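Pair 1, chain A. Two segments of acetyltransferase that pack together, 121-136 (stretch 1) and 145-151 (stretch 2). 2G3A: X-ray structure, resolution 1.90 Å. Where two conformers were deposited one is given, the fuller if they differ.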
# COMPACT_ATOMS: atom_id res chain seq x y z
N ALA A 121 4.90 2.20 -17.05
CA ALA A 121 5.44 1.39 -15.96
C ALA A 121 4.91 -0.04 -16.05
O ALA A 121 5.67 -0.97 -15.85
CB ALA A 121 5.12 1.99 -14.61
N LEU A 122 3.61 -0.20 -16.35
CA LEU A 122 2.99 -1.52 -16.52
C LEU A 122 3.70 -2.35 -17.59
O LEU A 122 4.00 -3.52 -17.37
CB LEU A 122 1.49 -1.40 -16.84
CG LEU A 122 0.70 -2.69 -17.13
CD1 LEU A 122 0.75 -3.63 -15.93
CD2 LEU A 122 -0.75 -2.37 -17.42
N ARG A 123 3.97 -1.73 -18.75
CA ARG A 123 4.71 -2.38 -19.83
C ARG A 123 6.12 -2.80 -19.38
O ARG A 123 6.57 -3.89 -19.67
CB ARG A 123 4.79 -1.43 -21.03
CG ARG A 123 5.22 -2.08 -22.33
CD ARG A 123 5.26 -1.07 -23.48
NE ARG A 123 6.10 0.09 -23.17
CZ ARG A 123 5.64 1.31 -22.93
NH1 ARG A 123 4.34 1.55 -22.97
NH2 ARG A 123 6.49 2.29 -22.65
N THR A 124 6.81 -1.90 -18.68
CA THR A 124 8.13 -2.20 -18.14
C THR A 124 8.08 -3.42 -17.22
O THR A 124 8.92 -4.34 -17.32
CB THR A 124 8.70 -0.99 -17.35
OG1 THR A 124 8.81 0.12 -18.25
CG2 THR A 124 10.07 -1.31 -16.74
N TYR A 125 7.09 -3.45 -16.33
CA TYR A 125 6.99 -4.54 -15.35
C TYR A 125 6.68 -5.84 -16.04
O TYR A 125 7.24 -6.88 -15.69
CB TYR A 125 5.92 -4.26 -14.29
CG TYR A 125 6.15 -3.00 -13.50
CD1 TYR A 125 7.42 -2.43 -13.40
CD2 TYR A 125 5.08 -2.36 -12.83
CE1 TYR A 125 7.63 -1.26 -12.70
CE2 TYR A 125 5.29 -1.19 -12.08
CZ TYR A 125 6.56 -0.64 -12.04
OH TYR A 125 6.80 0.52 -11.33
N GLU A 126 5.79 -5.79 -17.03
CA GLU A 126 5.45 -7.01 -17.77
C GLU A 126 6.63 -7.58 -18.57
O GLU A 126 6.86 -8.80 -18.58
CB GLU A 126 4.22 -6.76 -18.65
CG GLU A 126 2.92 -6.64 -17.83
CD GLU A 126 1.69 -6.38 -18.69
OE1 GLU A 126 1.74 -5.52 -19.60
OE2 GLU A 126 0.65 -7.02 -18.45
N ARG A 127 7.38 -6.69 -19.23
CA ARG A 127 8.58 -7.10 -19.97
C ARG A 127 9.61 -7.76 -19.04
O ARG A 127 10.21 -8.78 -19.39
CB ARG A 127 9.22 -5.91 -20.68
CG ARG A 127 8.59 -5.50 -22.01
CD ARG A 127 9.56 -4.58 -22.78
NE ARG A 127 9.76 -3.31 -22.08
CZ ARG A 127 9.19 -2.16 -22.42
NH1 ARG A 127 8.39 -2.09 -23.48
NH2 ARG A 127 9.43 -1.06 -21.71
N TYR A 128 9.80 -7.14 -17.86
CA TYR A 128 10.66 -7.65 -16.78
C TYR A 128 10.30 -9.07 -16.33
O TYR A 128 11.18 -9.87 -15.98
CB TYR A 128 10.72 -6.66 -15.59
CG TYR A 128 11.65 -7.12 -14.49
CD1 TYR A 128 13.03 -6.96 -14.61
CD2 TYR A 128 11.15 -7.78 -13.35
CE1 TYR A 128 13.90 -7.43 -13.63
CE2 TYR A 128 12.02 -8.27 -12.36
CZ TYR A 128 13.39 -8.08 -12.51
OH TYR A 128 14.27 -8.53 -11.55
N GLY A 129 9.01 -9.41 -16.36
CA GLY A 129 8.58 -10.75 -15.95
C GLY A 129 7.44 -10.78 -14.94
O GLY A 129 7.04 -11.87 -14.51
N PHE A 130 6.93 -9.62 -14.53
CA PHE A 130 5.71 -9.60 -13.69
C PHE A 130 4.49 -9.97 -14.50
O PHE A 130 4.44 -9.74 -15.70
CB PHE A 130 5.45 -8.25 -13.06
CG PHE A 130 6.40 -7.89 -11.95
CD1 PHE A 130 6.03 -8.05 -10.61
CD2 PHE A 130 7.63 -7.32 -12.24
CE1 PHE A 130 6.90 -7.69 -9.58
CE2 PHE A 130 8.50 -6.94 -11.22
CZ PHE A 130 8.13 -7.13 -9.88
N THR A 131 3.50 -10.55 -13.81
CA THR A 131 2.26 -10.99 -14.44
C THR A 131 1.09 -10.44 -13.63
O THR A 131 1.11 -10.49 -12.40
CB THR A 131 2.16 -12.52 -14.49
OG1 THR A 131 2.29 -13.05 -13.17
CG2 THR A 131 3.26 -13.09 -15.37
N LYS A 132 0.09 -9.91 -14.33
CA LYS A 132 -1.01 -9.21 -13.71
C LYS A 132 -1.81 -10.15 -12.83
O LYS A 132 -2.06 -11.30 -13.19
CB LYS A 132 -1.92 -8.61 -14.79
CG LYS A 132 -1.19 -7.65 -15.71
CD LYS A 132 -2.12 -6.67 -16.42
CE LYS A 132 -2.45 -7.12 -17.83
NZ LYS A 132 -2.71 -5.94 -18.71
N ILE A 133 -2.22 -9.65 -11.67
CA ILE A 133 -3.03 -10.46 -10.77
C ILE A 133 -4.43 -9.87 -10.59
O ILE A 133 -5.33 -10.55 -10.16
CB ILE A 133 -2.33 -10.76 -9.41
CG1 ILE A 133 -1.92 -9.47 -8.70
CG2 ILE A 133 -1.13 -11.70 -9.64
CD1 ILE A 133 -1.02 -9.69 -7.45
N GLY A 134 -4.60 -8.60 -10.97
CA GLY A 134 -5.92 -7.96 -10.92
C GLY A 134 -5.81 -6.48 -11.23
O GLY A 134 -4.70 -5.95 -11.33
N SER A 135 -6.96 -5.82 -11.35
CA SER A 135 -6.98 -4.39 -11.67
C SER A 135 -8.30 -3.78 -11.24
O SER A 135 -9.26 -4.49 -10.96
CB SER A 135 -6.73 -4.16 -13.17
OG SER A 135 -7.79 -4.75 -13.93
N LEU A 136 -8.33 -2.46 -11.15
CA LEU A 136 -9.59 -1.76 -10.93
C LEU A 136 -9.56 -0.44 -11.66
O LEU A 136 -8.49 0.06 -11.99
CB LEU A 136 -9.87 -1.54 -9.44
CG LEU A 136 -9.02 -0.60 -8.59
CD1 LEU A 136 -9.38 0.87 -8.83
CD2 LEU A 136 -9.30 -0.93 -7.13
N ILE A 145 -5.71 1.01 -11.85
CA ILE A 145 -4.65 0.41 -11.01
C ILE A 145 -4.50 -1.06 -11.39
O ILE A 145 -5.50 -1.77 -11.54
CB ILE A 145 -4.91 0.54 -9.49
CG1 ILE A 145 -5.18 2.01 -9.11
CG2 ILE A 145 -3.72 -0.04 -8.68
CD1 ILE A 145 -5.48 2.27 -7.63
N THR A 146 -3.26 -1.52 -11.58
CA THR A 146 -2.99 -2.93 -11.88
C THR A 146 -2.01 -3.46 -10.85
O THR A 146 -1.05 -2.76 -10.50
CB THR A 146 -2.40 -3.13 -13.31
OG1 THR A 146 -3.25 -2.49 -14.26
CG2 THR A 146 -2.28 -4.64 -13.68
N TRP A 147 -2.28 -4.67 -10.33
CA TRP A 147 -1.37 -5.36 -9.42
C TRP A 147 -0.75 -6.48 -10.19
O TRP A 147 -1.41 -7.15 -11.02
CB TRP A 147 -2.11 -5.92 -8.18
CG TRP A 147 -2.53 -4.84 -7.19
CD1 TRP A 147 -1.84 -4.41 -6.07
CD2 TRP A 147 -3.73 -4.05 -7.23
NE1 TRP A 147 -2.54 -3.41 -5.44
CE2 TRP A 147 -3.71 -3.17 -6.13
CE3 TRP A 147 -4.83 -4.00 -8.11
CZ2 TRP A 147 -4.74 -2.25 -5.88
CZ3 TRP A 147 -5.85 -3.09 -7.87
CH2 TRP A 147 -5.80 -2.24 -6.75
N LEU A 148 0.54 -6.70 -9.93
CA LEU A 148 1.27 -7.75 -10.62
C LEU A 148 2.13 -8.55 -9.65
O LEU A 148 2.55 -8.02 -8.62
CB LEU A 148 2.19 -7.14 -11.72
CG LEU A 148 1.50 -6.31 -12.81
CD1 LEU A 148 1.57 -4.83 -12.47
CD2 LEU A 148 2.13 -6.55 -14.19
N GLU A 149 2.40 -9.81 -9.99
CA GLU A 149 3.35 -10.62 -9.20
C GLU A 149 4.49 -11.19 -10.07
O GLU A 149 4.37 -11.33 -11.29
CB GLU A 149 2.62 -11.79 -8.53
CG GLU A 149 2.20 -12.87 -9.55
CD GLU A 149 1.43 -14.05 -8.96
OE1 GLU A 149 1.30 -14.13 -7.72
OE2 GLU A 149 0.95 -14.89 -9.75
N LYS A 150 5.57 -11.56 -9.40
CA LYS A 150 6.67 -12.31 -10.02
C LYS A 150 7.16 -13.34 -9.01
O LYS A 150 7.73 -13.00 -7.97
CB LYS A 150 7.81 -11.39 -10.48
CG LYS A 150 8.91 -12.12 -11.30
CD LYS A 150 9.83 -11.07 -11.95
CE LYS A 150 10.83 -11.68 -12.91
NZ LYS A 150 11.90 -12.44 -12.21
N ARG A 151 6.92 -14.60 -9.33
CA ARG A 151 7.31 -15.68 -8.45
C ARG A 151 8.72 -16.10 -8.80
O ARG A 151 9.07 -16.20 -9.98
CB ARG A 151 6.32 -16.85 -8.57
CG ARG A 151 4.87 -16.42 -8.53
CD ARG A 151 3.89 -17.59 -8.52
NE ARG A 151 3.74 -18.13 -7.17
CZ ARG A 151 2.82 -17.76 -6.29
NH1 ARG A 151 1.89 -16.84 -6.59
NH2 ARG A 151 2.81 -18.31 -5.09
O HOH W 1 -0.74 -13.82 -12.32

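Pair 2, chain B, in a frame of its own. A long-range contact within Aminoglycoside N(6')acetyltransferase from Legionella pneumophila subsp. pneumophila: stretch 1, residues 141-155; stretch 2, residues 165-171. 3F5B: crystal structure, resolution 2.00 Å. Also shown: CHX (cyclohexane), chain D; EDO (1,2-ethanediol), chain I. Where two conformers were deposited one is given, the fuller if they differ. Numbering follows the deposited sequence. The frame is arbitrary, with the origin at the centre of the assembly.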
# COMPACT_ATOMS: atom_id res chain seq x y z
N ALA B 141 -1.39 12.27 -0.21
CA ALA B 141 -0.70 10.99 -0.03
C ALA B 141 0.73 11.20 0.50
O ALA B 141 1.14 10.56 1.48
CB ALA B 141 -0.68 10.21 -1.35
N VAL B 142 1.46 12.14 -0.11
CA VAL B 142 2.84 12.42 0.29
C VAL B 142 2.84 12.79 1.78
O VAL B 142 3.69 12.35 2.56
CB VAL B 142 3.44 13.60 -0.56
CG1 VAL B 142 4.70 14.19 0.06
CG2 VAL B 142 3.67 13.17 -2.02
N HIS B 143 1.88 13.65 2.15
CA HIS B 143 1.74 14.12 3.52
C HIS B 143 1.44 12.98 4.51
O HIS B 143 2.08 12.84 5.57
CB HIS B 143 0.66 15.20 3.60
CG HIS B 143 0.45 15.71 4.98
ND1 HIS B 143 1.22 16.72 5.52
CD2 HIS B 143 -0.40 15.32 5.97
CE1 HIS B 143 0.83 16.96 6.76
NE2 HIS B 143 -0.15 16.12 7.06
N VAL B 144 0.44 12.18 4.19
CA VAL B 144 0.14 10.99 5.01
C VAL B 144 1.35 10.06 5.11
O VAL B 144 1.68 9.59 6.20
CB VAL B 144 -1.07 10.23 4.43
CG1 VAL B 144 -1.19 8.85 5.03
CG2 VAL B 144 -2.36 11.08 4.58
N TYR B 145 2.02 9.77 4.01
CA TYR B 145 3.14 8.82 4.12
C TYR B 145 4.25 9.41 4.97
O TYR B 145 4.85 8.71 5.78
CB TYR B 145 3.68 8.40 2.74
CG TYR B 145 2.61 7.82 1.85
CD1 TYR B 145 1.47 7.23 2.40
CD2 TYR B 145 2.74 7.86 0.47
CE1 TYR B 145 0.48 6.70 1.60
CE2 TYR B 145 1.75 7.31 -0.34
CZ TYR B 145 0.63 6.75 0.23
OH TYR B 145 -0.35 6.21 -0.54
N LYS B 146 4.52 10.72 4.81
CA LYS B 146 5.50 11.36 5.69
C LYS B 146 5.09 11.24 7.17
O LYS B 146 5.94 10.98 8.03
CB LYS B 146 5.73 12.85 5.34
CG LYS B 146 6.62 13.06 4.11
CD LYS B 146 7.22 14.46 4.08
CE LYS B 146 6.36 15.38 3.28
NZ LYS B 146 7.07 16.67 3.10
N LYS B 147 3.80 11.45 7.46
CA LYS B 147 3.25 11.29 8.81
C LYS B 147 3.48 9.88 9.36
O LYS B 147 3.70 9.72 10.55
CB LYS B 147 1.73 11.53 8.81
CG LYS B 147 1.25 12.75 9.55
CD LYS B 147 -0.30 12.84 9.56
CE LYS B 147 -0.95 12.44 10.89
NZ LYS B 147 -0.69 13.42 12.00
N ALA B 148 3.41 8.88 8.47
CA ALA B 148 3.61 7.48 8.81
C ALA B 148 5.08 7.16 9.02
O ALA B 148 5.41 6.09 9.53
CB ALA B 148 2.99 6.56 7.73
N GLY B 149 5.96 8.09 8.68
CA GLY B 149 7.40 7.84 8.87
C GLY B 149 8.18 7.55 7.61
O GLY B 149 9.39 7.31 7.69
N PHE B 150 7.51 7.55 6.45
CA PHE B 150 8.23 7.39 5.17
C PHE B 150 9.07 8.62 4.86
O PHE B 150 8.64 9.75 5.07
CB PHE B 150 7.26 7.15 4.00
CG PHE B 150 6.70 5.75 3.93
CD1 PHE B 150 7.32 4.77 3.16
CD2 PHE B 150 5.51 5.43 4.60
CE1 PHE B 150 6.82 3.48 3.06
CE2 PHE B 150 4.97 4.13 4.53
CZ PHE B 150 5.62 3.15 3.75
N GLU B 151 10.26 8.40 4.31
CA GLU B 151 11.13 9.51 3.92
C GLU B 151 11.39 9.50 2.42
O GLU B 151 11.59 8.44 1.84
CB GLU B 151 12.46 9.43 4.70
CG GLU B 151 12.31 9.87 6.16
CD GLU B 151 13.64 9.92 6.90
OE1 GLU B 151 14.54 9.07 6.62
OE2 GLU B 151 13.79 10.80 7.78
N ILE B 152 11.37 10.67 1.79
CA ILE B 152 11.65 10.80 0.34
C ILE B 152 13.10 10.46 0.09
O ILE B 152 14.00 11.05 0.69
CB ILE B 152 11.31 12.21 -0.18
CG1 ILE B 152 9.81 12.50 -0.04
CG2 ILE B 152 11.75 12.38 -1.65
CD1 ILE B 152 9.45 14.02 -0.15
N ILE B 153 13.34 9.45 -0.74
CA ILE B 153 14.74 9.12 -1.01
C ILE B 153 15.14 9.42 -2.46
O ILE B 153 16.31 9.29 -2.82
CB ILE B 153 15.10 7.67 -0.63
CG1 ILE B 153 14.19 6.67 -1.34
CG2 ILE B 153 15.05 7.47 0.91
CD1 ILE B 153 14.80 5.27 -1.51
N GLY B 154 14.18 9.83 -3.28
CA GLY B 154 14.50 10.18 -4.66
C GLY B 154 13.26 10.54 -5.43
O GLY B 154 12.14 10.48 -4.89
N GLU B 155 13.46 10.98 -6.67
CA GLU B 155 12.33 11.22 -7.57
C GLU B 155 12.52 10.40 -8.83
O GLU B 155 13.64 10.04 -9.18
CB GLU B 155 12.25 12.69 -7.98
CG GLU B 155 11.98 13.66 -6.86
CD GLU B 155 11.92 15.11 -7.32
OE1 GLU B 155 11.77 15.39 -8.54
OE2 GLU B 155 12.01 15.98 -6.43
N HIS B 165 7.30 11.48 -9.64
CA HIS B 165 6.88 10.70 -8.47
C HIS B 165 8.04 10.71 -7.47
O HIS B 165 9.20 10.91 -7.84
CB HIS B 165 6.59 9.23 -8.84
CG HIS B 165 5.42 9.03 -9.74
ND1 HIS B 165 4.30 8.30 -9.36
CD2 HIS B 165 5.18 9.45 -11.00
CE1 HIS B 165 3.43 8.29 -10.36
NE2 HIS B 165 3.95 8.97 -11.37
N TYR B 166 7.73 10.49 -6.20
CA TYR B 166 8.75 10.32 -5.18
C TYR B 166 8.97 8.82 -4.96
O TYR B 166 8.05 8.05 -5.06
CB TYR B 166 8.28 10.89 -3.84
CG TYR B 166 8.32 12.41 -3.73
CD1 TYR B 166 9.47 13.11 -4.07
CD2 TYR B 166 7.23 13.12 -3.23
CE1 TYR B 166 9.54 14.52 -3.94
CE2 TYR B 166 7.26 14.54 -3.08
CZ TYR B 166 8.42 15.21 -3.44
OH TYR B 166 8.47 16.56 -3.31
N LYS B 167 10.20 8.44 -4.63
CA LYS B 167 10.47 7.15 -4.05
C LYS B 167 10.59 7.42 -2.56
O LYS B 167 11.36 8.30 -2.15
CB LYS B 167 11.77 6.60 -4.62
CG LYS B 167 11.72 5.12 -4.92
CD LYS B 167 13.09 4.53 -5.25
CE LYS B 167 13.04 3.02 -5.15
NZ LYS B 167 14.30 2.50 -4.49
N MSE B 168 9.81 6.70 -1.74
CA MSE B 168 9.80 6.94 -0.29
C MSE B 168 10.07 5.64 0.43
O MSE B 168 9.67 4.59 -0.06
CB MSE B 168 8.45 7.53 0.16
CG MSE B 168 8.09 8.81 -0.59
SE MSE B 168 6.45 9.67 -0.06
CE MSE B 168 7.00 10.26 1.67
N LYS B 169 10.72 5.71 1.58
CA LYS B 169 11.21 4.52 2.25
C LYS B 169 10.90 4.59 3.74
O LYS B 169 11.00 5.68 4.36
CB LYS B 169 12.72 4.37 2.00
CG LYS B 169 13.43 3.27 2.78
CD LYS B 169 14.97 3.35 2.67
CE LYS B 169 15.56 4.31 3.70
NZ LYS B 169 17.06 4.59 3.58
N LEU B 170 10.49 3.45 4.30
CA LEU B 170 10.24 3.32 5.74
C LEU B 170 11.05 2.18 6.33
O LEU B 170 11.06 1.08 5.78
CB LEU B 170 8.75 3.12 6.01
CG LEU B 170 8.27 2.87 7.45
CD1 LEU B 170 8.68 4.00 8.37
CD2 LEU B 170 6.77 2.70 7.46
N CYS B 171 11.71 2.44 7.46
CA CYS B 171 12.45 1.41 8.17
C CYS B 171 11.56 0.70 9.20
O CYS B 171 11.16 1.31 10.20
CB CYS B 171 13.69 2.00 8.83
SG CYS B 171 14.50 0.88 9.96
C1 CHX D . -1.40 5.88 -5.45
C2 CHX D . -1.94 4.84 -4.47
C3 CHX D . -0.85 3.87 -4.00
C4 CHX D . 0.23 4.60 -3.18
C5 CHX D . 0.44 6.06 -3.63
C6 CHX D . 0.03 6.34 -5.09
C1 EDO I . -3.49 9.49 1.07
O1 EDO I . -4.54 10.46 0.86
C2 EDO I . -4.02 8.07 0.89
O2 EDO I . -3.15 7.28 0.06

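Both pairs build the same unit: a helix runs into a glycine turn, the chain continues as a strand, and that strand pairs antiparallel with a second one. Fourteen central residues superpose at 0.5 Å RMSD, and the helix axis approaches the second strand's axis to 9.7 Å in pair 1 and 9.5 Å in pair 2.

The first rule is glycine at the turn. G129(A) and G149(B) match, both with positive phi, where a CB would jam against the preceding carbonyl oxygen. A CB would also lie 2.7 Å from CE of K150(A) in pair 1 and 3.2 Å from CD1 of L170(B) in pair 2.

The second is a bulge that shifts the register by one. In pair 1, I133(A) N donates to W147(A) O at 2.7 Å, and W147(A) N to G134(A) O at 2.9 Å. Pair 2 repeats this, with I153(B) N to K167(B) O at 2.7 Å and K167(B) N to G154(B) O at 2.8 Å, and adds a weak bond from G154(B) N to K167(B) O at 3.4 Å.

The third is a phenylalanine after the turn. F130(A) and F150(B) have side-chain centres 0.2 Å apart, and each ring takes a CB over one face: K150(A) CB lies 4.0 Å from the centroid of the F130(A) ring, and L170(B) CB 3.6 Å from that of F150(B). A lysine can therefore fill a leucine's place here, because its aliphatic base does the covering.

Beneath the helix, L148(A) and selenomethionine M168(B) fill the same space. L148(A) CD2 meets L122(A) CD1 at 3.7 Å, and its CD1 lies at the edge of the Y125(A) ring. The longer M168(B) reaches with its methyl: CE is 4.0 Å from Y145(B) CB and 3.7 Å from K146(B) CG.

Next along that face the solutions diverge. In pair 1 the small T146(A) is covered by the lysine chain, K132(A) CD lying 3.4 Å from T146(A) CG2, while K132(A) NZ forms a salt bridge with E126(A) OE2 at 3.5 Å. In pair 2 the matching residues are Y166(B) and I152(B): I152(B) CD1 sits over the tyrosine face, 3.6 Å from the ring centroid, and V142(B) CG2 meets Y166(B) CD2 at 3.8 Å, at the ring edge.

Beside the bulge, I133(A) CG1 packs on W147(A) CB at 3.6 Å, and I153(B) CG1 keeps a looser version with K167(B) CB at 4.1 Å; beyond CB, K167(B) leads away from stretch 1. The backbone barely changes; where L122(A) faces the small T146(A), pair 2 sets the smaller V142(B) against the larger Y166(B).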